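Local coordinates for beta-L-arabinobiosidase (Bacteroides thetaiotaomicron, PDB 5MQR), which is a glycoside hydrolase linked to plant pectin breakdown, probably releasing L-arabinose disaccharides and possibly also acting as an exo-alpha-sialidase, at residues Q244-A249 with P254-K259; Y727-I732 with K768-D773. One frame throughout, in Å; residues are numbered along the deposited sequence.

Contact 1: residues Q244-A249 with P254-K259; sequences QWVEEA and PIIPLK
Val246 and Ile256 bring the two segments closest, with their CA atoms 6.4 Å apart. Neither segment is a regular helix or strand. Residues 244-249 make a compact turn, in which Ala249 N bonds to Trp245 O at 2.9 Å. The contact between the segments is apolar. Val246 CG2 lies 3.7 Å from Ile256 CG2, and the two side chains cross at about a right angle. Val246 has chi1 at 67°, which puts CG2 anti to the backbone N and directs it at the other segment. Both segments belong to one loop between helix 239-242 and strand 266-269, in the N-terminal beta-propeller region. Four-stranded antiparallel sheets, as in propeller blades, precede and follow this loop. Ile256 CD1 sits 4.0 Å from Ala249 CB and 4.1 Å from Trp245 CB. Ile255 CD1 approaches the Trp245 ring obliquely, 4.4 Å from CE3. The same indole makes a cation-pi contact with Arg187, and Ala249 and Ile255 both touch Tyr205 of strand 202-206. Within 254-259, Lys259 curls back and its NZ bonds to Ile256 O at 2.7 Å. The ammonium lies almost in line with that carbonyl, at a C=O...N angle of 174°.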
loop_
_atom_site.group_PDB
_atom_site.type_symbol
_atom_site.label_atom_id
_atom_site.label_comp_id
_atom_site.label_asym_id
_atom_site.label_seq_id
_atom_site.Cartn_x
_atom_site.Cartn_y
_atom_site.Cartn_z
ATOM N N GLN A 244 31.130 -17.854 7.989
ATOM C CA GLN A 244 31.252 -17.655 6.545
ATOM C C GLN A 244 32.606 -18.052 6.013
ATOM O O GLN A 244 32.915 -17.761 4.872
ATOM C CB GLN A 244 30.954 -16.197 6.190
ATOM C CG GLN A 244 29.576 -15.740 6.637
ATOM C CD GLN A 244 29.320 -14.275 6.342
ATOM O OE1 GLN A 244 29.190 -13.877 5.180
ATOM N NE2 GLN A 244 29.267 -13.457 7.400
ATOM N N TRP A 245 33.418 -18.673 6.849
ATOM C CA TRP A 245 34.721 -19.211 6.466
ATOM C C TRP A 245 34.747 -20.748 6.452
ATOM O O TRP A 245 35.766 -21.338 6.121
ATOM C CB TRP A 245 35.781 -18.749 7.464
ATOM C CG TRP A 245 36.266 -17.319 7.345
ATOM C CD1 TRP A 245 35.685 -16.279 6.658
ATOM C CD2 TRP A 245 37.411 -16.777 8.004
ATOM N NE1 TRP A 245 36.431 -15.129 6.829
ATOM C CE2 TRP A 245 37.485 -15.407 7.663
ATOM C CE3 TRP A 245 38.384 -17.318 8.857
ATOM C CZ2 TRP A 245 38.506 -14.578 8.132
ATOM C CZ3 TRP A 245 39.396 -16.501 9.324
ATOM C CH2 TRP A 245 39.458 -15.145 8.957
ATOM N N VAL A 246 33.642 -21.391 6.813
ATOM C CA VAL A 246 33.623 -22.847 7.023
ATOM C C VAL A 246 33.909 -23.694 5.778
ATOM O O VAL A 246 34.486 -24.776 5.895
ATOM C CB VAL A 246 32.292 -23.308 7.645
ATOM C CG1 VAL A 246 31.113 -23.121 6.655
ATOM C CG2 VAL A 246 32.401 -24.749 8.168
ATOM N N GLU A 247 33.530 -23.207 4.600
ATOM C CA GLU A 247 33.755 -23.980 3.387
ATOM C C GLU A 247 35.208 -24.072 2.960
ATOM O O GLU A 247 35.564 -25.072 2.352
ATOM C CB GLU A 247 32.922 -23.462 2.222
ATOM C CG GLU A 247 31.436 -23.606 2.445
ATOM C CD GLU A 247 30.633 -23.006 1.313
ATOM O OE1 GLU A 247 30.787 -23.520 0.188
ATOM O OE2 GLU A 247 29.840 -22.054 1.534
ATOM N N GLU A 248 36.018 -23.038 3.240
ATOM C CA GLU A 248 37.429 -22.977 2.794
ATOM C C GLU A 248 38.417 -23.263 3.911
ATOM O O GLU A 248 39.505 -23.748 3.655
ATOM C CB GLU A 248 37.763 -21.609 2.203
ATOM C CG GLU A 248 36.869 -21.168 1.056
ATOM C CD GLU A 248 35.573 -20.460 1.454
ATOM O OE1 GLU A 248 35.331 -20.174 2.647
ATOM O OE2 GLU A 248 34.770 -20.186 0.534
ATOM N N ALA A 249 38.039 -22.931 5.143
ATOM C CA ALA A 249 38.860 -23.207 6.313
ATOM C C ALA A 249 39.116 -24.711 6.462
ATOM O O ALA A 249 38.396 -25.519 5.853
ATOM C CB ALA A 249 38.173 -22.665 7.561
ATOM N N PRO A 254 38.743 -25.364 15.138
ATOM C CA PRO A 254 38.176 -24.806 16.379
ATOM C C PRO A 254 37.522 -23.425 16.256
ATOM O O PRO A 254 36.524 -23.188 16.914
ATOM C CB PRO A 254 39.396 -24.716 17.310
ATOM C CG PRO A 254 40.307 -25.792 16.846
ATOM C CD PRO A 254 40.081 -25.953 15.369
ATOM N N ILE A 255 38.051 -22.529 15.418
ATOM C CA ILE A 255 37.495 -21.151 15.298
ATOM C C ILE A 255 36.119 -21.061 14.623
ATOM O O ILE A 255 35.479 -19.998 14.674
ATOM C CB ILE A 255 38.462 -20.172 14.568
ATOM C CG1 ILE A 255 38.524 -20.470 13.050
ATOM C CG2 ILE A 255 39.839 -20.170 15.237
ATOM C CD1 ILE A 255 39.653 -19.768 12.311
ATOM N N ILE A 256 35.700 -22.138 13.949
ATOM C CA ILE A 256 34.385 -22.188 13.307
ATOM C C ILE A 256 33.359 -22.616 14.371
ATOM O O ILE A 256 33.517 -23.675 14.977
ATOM C CB ILE A 256 34.322 -23.169 12.100
ATOM C CG1 ILE A 256 35.493 -22.974 11.103
ATOM C CG2 ILE A 256 32.993 -23.021 11.382
ATOM C CD1 ILE A 256 35.558 -21.629 10.383
ATOM N N PRO A 257 32.315 -21.802 14.600
ATOM C CA PRO A 257 31.343 -22.153 15.657
ATOM C C PRO A 257 30.541 -23.444 15.410
ATOM O O PRO A 257 30.384 -24.250 16.321
ATOM C CB PRO A 257 30.392 -20.940 15.689
ATOM C CG PRO A 257 31.165 -19.822 15.080
ATOM C CD PRO A 257 32.070 -20.449 14.058
ATOM N N LEU A 258 30.026 -23.595 14.191
ATOM C CA LEU A 258 29.255 -24.763 13.767
ATOM C C LEU A 258 30.055 -25.392 12.641
ATOM O O LEU A 258 30.214 -24.789 11.594
ATOM C CB LEU A 258 27.863 -24.347 13.269
ATOM C CG LEU A 258 26.893 -25.468 12.846
ATOM C CD1 LEU A 258 26.544 -26.374 14.024
ATOM C CD2 LEU A 258 25.625 -24.896 12.222
ATOM N N LYS A 259 30.548 -26.603 12.862
ATOM C CA LYS A 259 31.546 -27.204 11.983
ATOM C C LYS A 259 31.039 -27.897 10.693
ATOM O O LYS A 259 31.824 -28.148 9.781
ATOM C CB LYS A 259 32.448 -28.111 12.813
ATOM C CG LYS A 259 33.396 -27.284 13.676
ATOM C CD LYS A 259 33.906 -28.028 14.901
ATOM C CE LYS A 259 34.839 -27.160 15.743
ATOM N NZ LYS A 259 34.124 -25.966 16.265
#

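Contact 2: residues Y727-I732 with K768-D773; sequences YLDQII and KDFMLD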
loop_
_atom_site.group_PDB
_atom_site.type_symbol
_atom_site.label_atom_id
_atom_site.label_comp_id
_atom_site.label_asym_id
_atom_site.label_seq_id
_atom_site.Cartn_x
_atom_site.Cartn_y
_atom_site.Cartn_z
ATOM N N TYR A 727 -28.375 11.444 -6.896
ATOM C CA TYR A 727 -29.333 10.917 -5.903
ATOM C C TYR A 727 -29.674 11.960 -4.846
ATOM O O TYR A 727 -30.847 12.352 -4.678
ATOM C CB TYR A 727 -28.823 9.599 -5.234
ATOM C CG TYR A 727 -28.557 8.529 -6.274
ATOM C CD1 TYR A 727 -29.615 7.925 -6.963
ATOM C CD2 TYR A 727 -27.255 8.194 -6.632
ATOM C CE1 TYR A 727 -29.381 6.974 -7.951
ATOM C CE2 TYR A 727 -27.003 7.270 -7.640
ATOM C CZ TYR A 727 -28.070 6.662 -8.292
ATOM O OH TYR A 727 -27.833 5.750 -9.260
ATOM N N LEU A 728 -28.647 12.407 -4.139
ATOM C CA LEU A 728 -28.831 13.379 -3.080
ATOM C C LEU A 728 -29.246 14.787 -3.605
ATOM O O LEU A 728 -30.027 15.492 -2.954
ATOM C CB LEU A 728 -27.588 13.445 -2.208
ATOM C CG LEU A 728 -27.765 14.234 -0.910
ATOM C CD1 LEU A 728 -28.992 13.811 -0.093
ATOM C CD2 LEU A 728 -26.484 14.054 -0.114
ATOM N N ASP A 729 -28.761 15.177 -4.782
ATOM C CA ASP A 729 -29.221 16.422 -5.415
ATOM C C ASP A 729 -30.761 16.434 -5.517
ATOM O O ASP A 729 -31.420 17.372 -5.098
ATOM C CB ASP A 729 -28.661 16.559 -6.833
ATOM C CG ASP A 729 -27.208 17.028 -6.904
ATOM O OD1 ASP A 729 -26.528 17.381 -5.916
ATOM O OD2 ASP A 729 -26.753 17.037 -8.056
ATOM N N GLN A 730 -31.298 15.350 -6.069
ATOM C CA GLN A 730 -32.727 15.183 -6.305
ATOM C C GLN A 730 -33.537 15.001 -5.025
ATOM O O GLN A 730 -34.600 15.612 -4.881
ATOM C CB GLN A 730 -32.974 14.031 -7.296
ATOM C CG GLN A 730 -32.539 14.398 -8.715
ATOM C CD GLN A 730 -32.806 13.327 -9.755
ATOM O OE1 GLN A 730 -33.843 12.631 -9.725
ATOM N NE2 GLN A 730 -31.881 13.187 -10.691
ATOM N N ILE A 731 -33.022 14.183 -4.101
ATOM C CA ILE A 731 -33.649 13.958 -2.795
ATOM C C ILE A 731 -33.917 15.260 -2.067
ATOM O O ILE A 731 -35.011 15.459 -1.554
ATOM C CB ILE A 731 -32.806 13.025 -1.897
ATOM C CG1 ILE A 731 -32.915 11.578 -2.391
ATOM C CG2 ILE A 731 -33.248 13.082 -0.441
ATOM C CD1 ILE A 731 -31.721 10.719 -1.989
ATOM N N ILE A 732 -32.906 16.112 -2.003
ATOM C CA ILE A 732 -33.027 17.440 -1.426
ATOM C C ILE A 732 -33.991 18.307 -2.248
ATOM O O ILE A 732 -34.921 18.892 -1.676
ATOM C CB ILE A 732 -31.636 18.112 -1.265
ATOM C CG1 ILE A 732 -30.857 17.380 -0.171
ATOM C CG2 ILE A 732 -31.748 19.601 -0.917
ATOM C CD1 ILE A 732 -29.393 17.711 -0.154
ATOM N N LYS A 768 -20.165 24.148 -4.873
ATOM C CA LYS A 768 -20.577 25.502 -4.488
ATOM C C LYS A 768 -21.923 25.863 -5.100
ATOM O O LYS A 768 -22.790 26.355 -4.409
ATOM C CB LYS A 768 -19.503 26.529 -4.894
ATOM C CG LYS A 768 -19.156 27.601 -3.860
ATOM C CD LYS A 768 -17.638 27.873 -3.838
ATOM C CE LYS A 768 -17.241 28.825 -2.713
ATOM N NZ LYS A 768 -17.886 30.167 -2.882
ATOM N N ASP A 769 -22.122 25.577 -6.380
ATOM C CA ASP A 769 -23.362 25.992 -7.058
ATOM C C ASP A 769 -24.632 25.324 -6.519
ATOM O O ASP A 769 -25.673 25.973 -6.490
ATOM C CB ASP A 769 -23.287 25.769 -8.570
ATOM C CG ASP A 769 -22.207 26.605 -9.238
ATOM O OD1 ASP A 769 -21.918 27.748 -8.800
ATOM O OD2 ASP A 769 -21.638 26.093 -10.213
ATOM N N PHE A 770 -24.554 24.049 -6.134
ATOM C CA PHE A 770 -25.692 23.390 -5.509
ATOM C C PHE A 770 -26.084 24.085 -4.177
ATOM O O PHE A 770 -27.267 24.405 -3.965
ATOM C CB PHE A 770 -25.422 21.893 -5.269
ATOM C CG PHE A 770 -26.563 21.193 -4.592
ATOM C CD1 PHE A 770 -26.687 21.214 -3.197
ATOM C CD2 PHE A 770 -27.556 20.575 -5.347
ATOM C CE1 PHE A 770 -27.774 20.609 -2.576
ATOM C CE2 PHE A 770 -28.626 19.955 -4.728
ATOM C CZ PHE A 770 -28.735 19.977 -3.340
HETATM N N MSE A 771 -25.087 24.289 -3.305
HETATM C CA MSE A 771 -25.255 24.933 -2.003
HETATM C C MSE A 771 -25.763 26.350 -2.184
HETATM O O MSE A 771 -26.748 26.700 -1.573
HETATM C CB MSE A 771 -23.950 24.865 -1.208
HETATM C CG MSE A 771 -23.966 25.476 0.201
HETATM SE SE MSE A 771 -23.599 27.417 0.049
HETATM C CE MSE A 771 -21.704 27.314 -0.508
ATOM N N LEU A 772 -25.128 27.165 -3.024
ATOM C CA LEU A 772 -25.546 28.572 -3.224
ATOM C C LEU A 772 -26.994 28.666 -3.708
ATOM O O LEU A 772 -27.772 29.514 -3.223
ATOM C CB LEU A 772 -24.618 29.313 -4.194
ATOM C CG LEU A 772 -23.153 29.546 -3.746
ATOM C CD1 LEU A 772 -22.277 30.112 -4.865
ATOM C CD2 LEU A 772 -23.090 30.471 -2.543
ATOM N N ASP A 773 -27.361 27.767 -4.624
ATOM C CA ASP A 773 -28.729 27.703 -5.160
ATOM C C ASP A 773 -29.808 27.269 -4.138
ATOM O O ASP A 773 -30.971 27.563 -4.337
ATOM C CB ASP A 773 -28.758 26.798 -6.407
ATOM C CG ASP A 773 -30.151 26.637 -6.993
ATOM O OD1 ASP A 773 -30.639 27.556 -7.693
ATOM O OD2 ASP A 773 -30.760 25.581 -6.716
#
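Phe770 reaches from helix 768-788 to Asp729 and Ile732, which lie one turn apart on helix 726-737. Asp729 and Phe770 also mark the nearest backbone approach, with CA atoms 7.8 Å apart. With chi1 at 178°, the Phe770 ring extends away from its own backbone N and spans the space between the helices. The tight part is around CD2, CE2 and CZ of this ring. Asp729 OD1 lies 3.4 Å from Phe770 CD2, with the carboxylate and ring planes only 13° apart. Phe770 CE2 comes within 3.6 Å of Asp729 CA. Ile732 is buried and meets the ring at its edge, its CG2 3.9 Å from Phe770 CZ. The Asp729 end is more open, as this residue is partly exposed. Its OD1 has its strong partner elsewhere, in a salt bridge to Arg761. Arg761 also makes a cation-pi contact with Phe770, so the cation probably offsets the carboxylate charge beside the ring. With an alanine here instead of Phe770, Ile732 would probably lose the ring edge it packs on, and Arg761 its aromatic partner. Further along, a salt bridge from Asp773 to Arg737 joins the same two helices. Both belong to the MGH1-like glycoside hydrolase region, consistent with the (alpha/alpha)6 barrel of six-hairpin glycosidases. Ile732 also packs on Ile716 of helix 712-719, while helix 754-765 supplies Arg761.

How the contacts relate
The two contacts share no structural element. Their centres are about 77 Å apart, on opposite sides of the chain's centre, and contact 1 closes before contact 2 opens. Both are partly buried and far from that centre. Contact 1 folds one loop of the propeller region onto itself across four intervening residues. Contact 2 joins two separate helices of the glycoside hydrolase region, with 35 residues between the two segments. Neither has a hydrogen bond between its segments. Aliphatic groups carry most of contact 1; Glu247 and Glu248 of the same segment take no part and form salt bridges to Arg152 and Arg187. In contact 2 a single aromatic ring meets both a carboxylate and an aliphatic side chain.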